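Local coordinates for OmpT protein (Vibrio cholerae serotype O1, PDB 6EHD) that probably forms a water-filled pore for the diffusion of small solutes across the bacterial outer membrane, at residues Glu20-Glu25 with Ile31-Ser36. The protein carries 1 engineered substitution. Residues are numbered along the deposited sequence; the frame is centred on the assembly and turned at random.
Sequences ELKFLE and IGSGSS
With CG set beside the backbone N (chi1 -69°) and the chain extended beyond it (chi2 -178°), Glu20 reaches alongside Gly34, where its OE1 lies 3.3 Å from Gly34 CA. Past that glycine a water links the segments: it donates to Glu20 OE1 at 2.8 Å and accepts from Ser35 N at the same distance. This bridge joins a side-chain oxygen to a backbone N-H within residues 32-36. The other carboxylate oxygen, OE2, is hydrogen-bonded to Tyr284 OH, so the buried Glu20 carboxylate is held at both oxygens.

Lys22 comes up beside Ser33, its CD 3.4 Å from Ser33 OG, so the methylene part of the lysine makes this contact. On the sheet face that carries Leu21 and Ile31, these two side chains lie side by side and point the same way, touching through Leu21 CD2 and Ile31 CG2 at 4.1 Å. Their backbones form an antiparallel non-hydrogen-bonded pair, and Ile31 CA approaches Glu20 O at 3.5 Å in a CA-H...O contact.

Beyond that pair residues 32-36 leave regular strand geometry: at Gly32 (phi 74°) a CB would press on Ile31 O, which calls for glycine, and Ser35 centres an inverse gamma turn. The antiparallel Leu21-Ile31 bridge and the short link between the segments place them in the hairpin of strands 9-24 and 30-47, its second strand irregularly broken, within the transmembrane beta barrel of a Gram-negative porin.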
loop_
_atom_site.group_PDB
_atom_site.type_symbol
_atom_site.label_atom_id
_atom_site.label_comp_id
_atom_site.label_asym_id
_atom_site.label_seq_id
_atom_site.Cartn_x
_atom_site.Cartn_y
_atom_site.Cartn_z
ATOM N N GLU A 20 -19.038 -1.200 -1.157
ATOM C CA GLU A 20 -18.514 0.140 -1.599
ATOM C C GLU A 20 -19.159 0.542 -2.951
ATOM O O GLU A 20 -19.305 -0.322 -3.860
ATOM C CB GLU A 20 -16.954 0.067 -1.724
ATOM C CG GLU A 20 -16.320 -0.083 -0.302
ATOM C CD GLU A 20 -14.762 -0.125 -0.238
ATOM O OE1 GLU A 20 -14.171 -0.548 -1.205
ATOM O OE2 GLU A 20 -14.206 0.078 0.873
ATOM N N LEU A 21 -19.558 1.815 -3.043
ATOM C CA LEU A 21 -20.087 2.445 -4.258
ATOM C C LEU A 21 -19.127 3.562 -4.641
ATOM O O LEU A 21 -18.819 4.412 -3.771
ATOM C CB LEU A 21 -21.415 3.050 -3.933
ATOM C CG LEU A 21 -22.485 2.002 -3.541
ATOM C CD1 LEU A 21 -22.499 1.693 -2.049
ATOM C CD2 LEU A 21 -23.903 2.460 -3.950
ATOM N N LYS A 22 -18.653 3.526 -5.892
ATOM C CA LYS A 22 -17.712 4.541 -6.422
ATOM C C LYS A 22 -18.337 5.351 -7.589
ATOM O O LYS A 22 -18.966 4.736 -8.509
ATOM C CB LYS A 22 -16.420 3.901 -6.826
ATOM C CG LYS A 22 -15.596 3.439 -5.616
ATOM C CD LYS A 22 -14.309 2.716 -6.010
ATOM C CE LYS A 22 -13.234 3.656 -6.472
ATOM N NZ LYS A 22 -12.006 2.869 -6.686
ATOM N N PHE A 23 -18.206 6.690 -7.521
ATOM C CA PHE A 23 -18.773 7.603 -8.551
ATOM C C PHE A 23 -17.613 8.383 -9.164
ATOM O O PHE A 23 -17.127 9.350 -8.569
ATOM C CB PHE A 23 -19.777 8.567 -7.952
ATOM C CG PHE A 23 -20.912 7.909 -7.150
ATOM C CD1 PHE A 23 -20.674 7.404 -5.862
ATOM C CD2 PHE A 23 -22.226 7.864 -7.659
ATOM C CE1 PHE A 23 -21.702 6.792 -5.109
ATOM C CE2 PHE A 23 -23.256 7.244 -6.944
ATOM C CZ PHE A 23 -23.014 6.704 -5.657
ATOM N N LEU A 24 -17.100 7.893 -10.270
ATOM C CA LEU A 24 -15.905 8.484 -10.908
ATOM C C LEU A 24 -16.351 9.462 -12.036
ATOM O O LEU A 24 -17.253 9.135 -12.781
ATOM C CB LEU A 24 -14.973 7.428 -11.447
ATOM C CG LEU A 24 -14.392 6.366 -10.489
ATOM C CD1 LEU A 24 -13.430 5.453 -11.242
ATOM C CD2 LEU A 24 -13.757 7.081 -9.291
ATOM N N GLU A 25 -15.770 10.656 -12.098
ATOM C CA GLU A 25 -16.043 11.632 -13.225
ATOM C C GLU A 25 -16.305 10.936 -14.565
ATOM O O GLU A 25 -15.437 10.167 -15.036
ATOM C CB GLU A 25 -14.855 12.583 -13.449
ATOM C CG GLU A 25 -15.188 13.828 -14.290
ATOM C CD GLU A 25 -16.116 14.830 -13.600
ATOM O OE1 GLU A 25 -17.351 14.813 -13.780
ATOM O OE2 GLU A 25 -15.639 15.670 -12.866
ATOM N N ILE A 31 -20.644 -0.740 -8.019
ATOM C CA ILE A 31 -21.036 -1.271 -6.704
ATOM C C ILE A 31 -20.163 -2.514 -6.567
ATOM O O ILE A 31 -19.775 -3.114 -7.533
ATOM C CB ILE A 31 -22.542 -1.627 -6.489
ATOM C CG1 ILE A 31 -22.979 -2.879 -7.282
ATOM C CG2 ILE A 31 -23.473 -0.453 -6.813
ATOM C CD1 ILE A 31 -24.451 -3.277 -7.053
ATOM N N GLY A 32 -19.867 -2.973 -5.392
ATOM C CA GLY A 32 -18.960 -4.164 -5.398
ATOM C C GLY A 32 -17.446 -4.110 -5.715
ATOM O O GLY A 32 -16.816 -5.179 -5.924
ATOM N N SER A 33 -16.790 -2.953 -5.618
ATOM C CA SER A 33 -15.275 -2.951 -5.561
ATOM C C SER A 33 -14.727 -3.265 -4.145
ATOM O O SER A 33 -13.485 -3.371 -3.929
ATOM C CB SER A 33 -14.710 -1.587 -6.041
ATOM O OG SER A 33 -15.247 -0.511 -5.242
ATOM N N GLY A 34 -15.635 -3.383 -3.162
ATOM C CA GLY A 34 -15.243 -3.658 -1.788
ATOM C C GLY A 34 -14.459 -4.951 -1.622
ATOM O O GLY A 34 -15.090 -6.012 -1.754
ATOM N N SER A 35 -13.161 -4.806 -1.215
ATOM C CA SER A 35 -12.148 -5.854 -0.910
ATOM C C SER A 35 -12.315 -6.778 0.384
ATOM O O SER A 35 -11.502 -6.890 1.277
ATOM C CB SER A 35 -10.827 -5.234 -0.814
ATOM O OG SER A 35 -9.877 -6.253 -0.827
ATOM N N SER A 36 -13.278 -7.639 0.307
ATOM C CA SER A 36 -13.603 -8.521 1.415
ATOM C C SER A 36 -12.571 -9.686 1.545
ATOM O O SER A 36 -12.034 -10.136 0.535
ATOM C CB SER A 36 -15.018 -9.077 1.170
ATOM O OG SER A 36 -16.002 -8.009 1.115
HETATM O O HOH W 1 -12.116 -2.325 -0.552
#